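Peroxinectin A (PDB 6ERC) uses hydrogen peroxide to oxidise phenolic donors, and as a secreted haem peroxidase also acts on halides and thiocyanate. Local coordinates at residues Gln263-Thr266 / Tyr267-Leu271; Thr488-Ala491 / Glu492-Arg496. All coordinates share one frame; numbering follows the deposited sequence.

Contact 1. Residues Gln263-Thr266 / Tyr267-Leu271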
loop_
_atom_site.group_PDB
_atom_site.type_symbol
_atom_site.label_atom_id
_atom_site.label_comp_id
_atom_site.label_asym_id
_atom_site.label_seq_id
_atom_site.Cartn_x
_atom_site.Cartn_y
_atom_site.Cartn_z
ATOM N N GLN A 263 -1.169 14.194 -2.741
ATOM C CA GLN A 263 -0.142 14.544 -1.768
ATOM C C GLN A 263 -0.739 15.249 -0.555
ATOM O O GLN A 263 -0.393 14.927 0.588
ATOM C CB GLN A 263 0.922 15.416 -2.430
ATOM C CG GLN A 263 1.783 14.673 -3.433
ATOM C CD GLN A 263 2.862 15.545 -4.036
ATOM O OE1 GLN A 263 2.872 16.765 -3.856
ATOM N NE2 GLN A 263 3.790 14.921 -4.747
ATOM N N LYS A 264 -1.647 16.206 -0.779
ATOM C CA LYS A 264 -2.158 17.011 0.328
ATOM C C LYS A 264 -2.954 16.164 1.313
ATOM O O LYS A 264 -2.815 16.321 2.532
ATOM C CB LYS A 264 -3.021 18.156 -0.202
ATOM C CG LYS A 264 -3.328 19.222 0.846
ATOM C CD LYS A 264 -4.342 20.233 0.340
ATOM C CE LYS A 264 -4.592 21.339 1.354
ATOM N NZ LYS A 264 -5.673 22.264 0.895
ATOM N N ILE A 265 -3.806 15.271 0.805
ATOM C CA ILE A 265 -4.569 14.391 1.687
ATOM C C ILE A 265 -3.628 13.527 2.517
ATOM O O ILE A 265 -3.891 13.246 3.692
ATOM C CB ILE A 265 -5.552 13.535 0.864
ATOM C CG1 ILE A 265 -6.685 14.411 0.324
ATOM C CG2 ILE A 265 -6.120 12.391 1.710
ATOM C CD1 ILE A 265 -7.546 13.735 -0.711
ATOM N N THR A 266 -2.518 13.094 1.921
ATOM C CA THR A 266 -1.579 12.243 2.642
ATOM C C THR A 266 -0.955 12.986 3.819
ATOM O O THR A 266 -0.939 12.479 4.946
ATOM C CB THR A 266 -0.498 11.736 1.686
ATOM O OG1 THR A 266 -1.108 10.969 0.639
ATOM C CG2 THR A 266 0.516 10.866 2.420
ATOM N N TYR A 267 -0.444 14.193 3.581
ATOM C CA TYR A 267 0.350 14.893 4.583
ATOM C C TYR A 267 -0.458 15.844 5.457
ATOM O O TYR A 267 0.061 16.298 6.483
ATOM C CB TYR A 267 1.478 15.673 3.907
ATOM C CG TYR A 267 2.619 14.797 3.446
ATOM C CD1 TYR A 267 2.443 13.875 2.423
ATOM C CD2 TYR A 267 3.874 14.893 4.030
ATOM C CE1 TYR A 267 3.482 13.072 2.000
ATOM C CE2 TYR A 267 4.919 14.096 3.610
ATOM C CZ TYR A 267 4.717 13.189 2.594
ATOM O OH TYR A 267 5.754 12.392 2.168
ATOM N N ASP A 268 -1.694 16.168 5.083
ATOM C CA ASP A 268 -2.552 16.990 5.928
ATOM C C ASP A 268 -3.594 16.180 6.684
ATOM O O ASP A 268 -4.032 16.606 7.757
ATOM C CB ASP A 268 -3.267 18.061 5.095
ATOM C CG ASP A 268 -2.356 19.216 4.714
ATOM O OD1 ASP A 268 -1.159 19.183 5.071
ATOM O OD2 ASP A 268 -2.844 20.166 4.064
ATOM N N GLU A 269 -3.993 15.022 6.159
ATOM C CA GLU A 269 -5.014 14.193 6.784
ATOM C C GLU A 269 -4.493 12.827 7.201
ATOM O O GLU A 269 -4.626 12.452 8.371
ATOM C CB GLU A 269 -6.210 14.028 5.832
ATOM C CG GLU A 269 -7.012 15.297 5.628
ATOM C CD GLU A 269 -8.196 15.097 4.701
ATOM O OE1 GLU A 269 -7.994 15.072 3.467
ATOM O OE2 GLU A 269 -9.330 14.957 5.204
ATOM N N TYR A 270 -3.894 12.070 6.279
ATOM C CA TYR A 270 -3.547 10.681 6.567
ATOM C C TYR A 270 -2.455 10.587 7.625
ATOM O O TYR A 270 -2.627 9.925 8.655
ATOM C CB TYR A 270 -3.111 9.970 5.282
ATOM C CG TYR A 270 -2.794 8.507 5.489
ATOM C CD1 TYR A 270 -3.809 7.559 5.556
ATOM C CD2 TYR A 270 -1.484 8.073 5.622
ATOM C CE1 TYR A 270 -3.525 6.224 5.748
ATOM C CE2 TYR A 270 -1.191 6.736 5.816
ATOM C CZ TYR A 270 -2.217 5.820 5.877
ATOM O OH TYR A 270 -1.935 4.489 6.071
ATOM N N LEU A 271 -1.322 11.239 7.391
ATOM C CA LEU A 271 -0.179 11.087 8.279
ATOM C C LEU A 271 -0.463 11.684 9.653
ATOM O O LEU A 271 -0.117 11.068 10.668
ATOM C CB LEU A 271 1.068 11.716 7.656
ATOM C CG LEU A 271 1.564 11.040 6.376
ATOM C CD1 LEU A 271 2.742 11.806 5.792
ATOM C CD2 LEU A 271 1.949 9.586 6.628
#
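The carbonyl of Q263 takes the amide of Y267 nearly along its C=O axis, Q263 O to Y267 N 3.1 Å, and also sits at the edge of the tyrosine ring, near its plane. At K264 the carbonyl binds D268 N, while the aliphatic side chain runs across the carboxylate of D268. K264 has CG anti to its backbone N (chi1 -167°) and an extended chain, which brings CG and CE each to about 3.4 Å from D268 OD2. K264 NZ stays 4.7 Å from D268 OD2, too far for a salt bridge, though the opposite charges probably still attract. I265 O accepts two amides: E269 N at 3.0 Å, from above the carbonyl plane, and Y270 N at 2.8 Å, more nearly in line. With T266 O bound to L271 N (2.8 Å), this i to i+5 pattern marks a wider pi-type turn within the helix 247-275. The aliphatic branches of I265 lie against E269 OE1, whose hydrogen bond is made to F490 N. T266 suits its buried place because OG1 bonds back to I262 O, leaving CG2 for Y267 CD1, 3.6 Å away. One face of the Y267 ring lies under L271 CD1, and its hydroxyl hydrogen-bonds F462 O and T465 OG1. A leucine in place of Y267 would probably leave F462 O and T465 OG1 without this shared partner and deprive L271 CD1 of its flat support. Y270, one turn after T266, touches the haem and stacks on F72. Chemically, the wider turn still pairs Y270 N and L271 N, sharing I265 O between two amides and giving T266 O an i+5 donor; T266, Y267 and E269 find side-chain partners of their own, while charged K264 and D268 stay on the outer side.

Contact 2. Residues Thr488-Ala491 / Glu492-Arg496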
loop_
_atom_site.group_PDB
_atom_site.type_symbol
_atom_site.label_atom_id
_atom_site.label_comp_id
_atom_site.label_asym_id
_atom_site.label_seq_id
_atom_site.Cartn_x
_atom_site.Cartn_y
_atom_site.Cartn_z
ATOM N N THR A 488 -8.700 20.363 -2.114
ATOM C CA THR A 488 -9.412 20.498 -0.850
ATOM C C THR A 488 -9.208 19.252 0.004
ATOM O O THR A 488 -8.318 18.441 -0.276
ATOM C CB THR A 488 -10.901 20.740 -1.110
ATOM O OG1 THR A 488 -11.584 20.957 0.130
ATOM C CG2 THR A 488 -11.525 19.555 -1.839
ATOM N N THR A 489 -10.019 19.089 1.047
ATOM C CA THR A 489 -9.944 17.899 1.878
ATOM C C THR A 489 -10.582 16.707 1.170
ATOM O O THR A 489 -11.389 16.852 0.249
ATOM C CB THR A 489 -10.634 18.121 3.225
ATOM O OG1 THR A 489 -12.016 18.440 3.018
ATOM C CG2 THR A 489 -9.959 19.241 3.998
ATOM N N PHE A 490 -10.204 15.511 1.622
ATOM C CA PHE A 490 -10.721 14.288 1.018
ATOM C C PHE A 490 -12.245 14.259 1.054
ATOM O O PHE A 490 -12.890 13.857 0.078
ATOM C CB PHE A 490 -10.132 13.077 1.748
ATOM C CG PHE A 490 -10.405 11.750 1.084
ATOM C CD1 PHE A 490 -10.744 11.663 -0.257
ATOM C CD2 PHE A 490 -10.315 10.579 1.817
ATOM C CE1 PHE A 490 -10.987 10.436 -0.847
ATOM C CE2 PHE A 490 -10.559 9.355 1.230
ATOM C CZ PHE A 490 -10.894 9.285 -0.103
ATOM N N ALA A 491 -12.840 14.694 2.166
ATOM C CA ALA A 491 -14.293 14.664 2.290
ATOM C C ALA A 491 -14.961 15.492 1.202
ATOM O O ALA A 491 -16.008 15.102 0.671
ATOM C CB ALA A 491 -14.713 15.167 3.671
ATOM N N GLU A 492 -14.375 16.640 0.861
ATOM C CA GLU A 492 -14.966 17.499 -0.159
ATOM C C GLU A 492 -14.741 16.960 -1.565
ATOM O O GLU A 492 -15.581 17.176 -2.446
ATOM C CB GLU A 492 -14.407 18.919 -0.037
ATOM C CG GLU A 492 -14.975 19.700 1.142
ATOM C CD GLU A 492 -16.480 19.887 1.049
ATOM O OE1 GLU A 492 -17.017 19.844 -0.081
ATOM O OE2 GLU A 492 -17.127 20.069 2.102
ATOM N N VAL A 493 -13.629 16.263 -1.802
ATOM C CA VAL A 493 -13.448 15.592 -3.084
ATOM C C VAL A 493 -14.547 14.556 -3.290
ATOM O O VAL A 493 -15.047 14.372 -4.406
ATOM C CB VAL A 493 -12.048 14.955 -3.165
ATOM C CG1 VAL A 493 -11.880 14.208 -4.479
ATOM C CG2 VAL A 493 -10.966 16.014 -3.013
ATOM N N ILE A 494 -14.939 13.866 -2.216
ATOM C CA ILE A 494 -16.003 12.868 -2.310
ATOM C C ILE A 494 -17.300 13.529 -2.757
ATOM O O ILE A 494 -17.988 13.043 -3.661
ATOM C CB ILE A 494 -16.172 12.137 -0.963
ATOM C CG1 ILE A 494 -14.959 11.248 -0.689
ATOM C CG2 ILE A 494 -17.441 11.290 -0.951
ATOM C CD1 ILE A 494 -14.843 10.782 0.751
ATOM N N LYS A 495 -17.654 14.646 -2.122
ATOM C CA LYS A 495 -18.884 15.347 -2.477
ATOM C C LYS A 495 -18.839 15.836 -3.919
ATOM O O LYS A 495 -19.813 15.693 -4.667
ATOM C CB LYS A 495 -19.102 16.517 -1.522
ATOM C CG LYS A 495 -19.255 16.116 -0.064
ATOM C CD LYS A 495 -19.239 17.341 0.839
ATOM C CE LYS A 495 -19.341 16.968 2.309
ATOM N NZ LYS A 495 -19.333 18.176 3.179
ATOM N N ARG A 496 -17.711 16.420 -4.325
ATOM C CA ARG A 496 -17.570 16.916 -5.690
ATOM C C ARG A 496 -17.771 15.819 -6.725
ATOM O O ARG A 496 -18.219 16.097 -7.844
ATOM C CB ARG A 496 -16.190 17.548 -5.872
ATOM C CG ARG A 496 -16.156 19.039 -5.625
ATOM C CD ARG A 496 -14.829 19.505 -5.039
ATOM N NE ARG A 496 -13.665 18.842 -5.624
ATOM C CZ ARG A 496 -12.418 19.286 -5.493
ATOM N NH1 ARG A 496 -12.171 20.400 -4.815
ATOM N NH2 ARG A 496 -11.414 18.622 -6.048
#
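T489 O takes two amides at the start of the helix 490-497: V493 N at 3.1 Å, with an N-H...O angle of 158°, and E492 N at the same length but weak, being bent to 124°. T489 OG1 lies alongside E492 CG, 3.7 Å away. F490 and A491 continue the ladder through their carbonyls, F490 O to I494 N and A491 O to K495 N. T489 holds the N-cap position of this first alpha-helical turn; threonine is common there because its hydroxyl can accept a first-turn amide, although here T489 OG1 stands 3.7 Å from E492 N. From the loop before it, T488 turns CG2 into the crowded position between its backbone N and carbonyl carbon (chi1 -176° for OG1), which lays the methyl over one face of the R496 guanidinium, CG2 to NH1 3.2 Å, and against E492 CB. Long enough to bend back, R496 bonds E486 O through NH1 and forms a salt bridge with D230 through NH2. E492 and K495, one turn apart, pair by a salt bridge, K495 NZ meeting OE2 at 3.1 Å from above the carboxylate plane. On the buried side, I494 CD1 sits over the F490 ring in a CH-pi contact, 4.2 Å from its centroid.

In the fold
Both contacts are local, one inside a helix and the other at a helix start, and they meet where the helix 490-497 begins against the long helix 247-275. Contact 1 is largely buried and reaches the haem pocket through Y270; contact 2 lies nearer the surface, about 13 Å away between centres, apart from the annotated sites. At their joint I265 CD1 packs on F490 CB, beside the probable hydrogen bond from F490 N to E269. In the interior helix, aromatic and branched residues surround a widened backbone turn. At the outer one, a regular alpha-helical ladder is accompanied by the E492-K495 and R496-D230 salt bridges, with F490, A491, V493 and I494 buried.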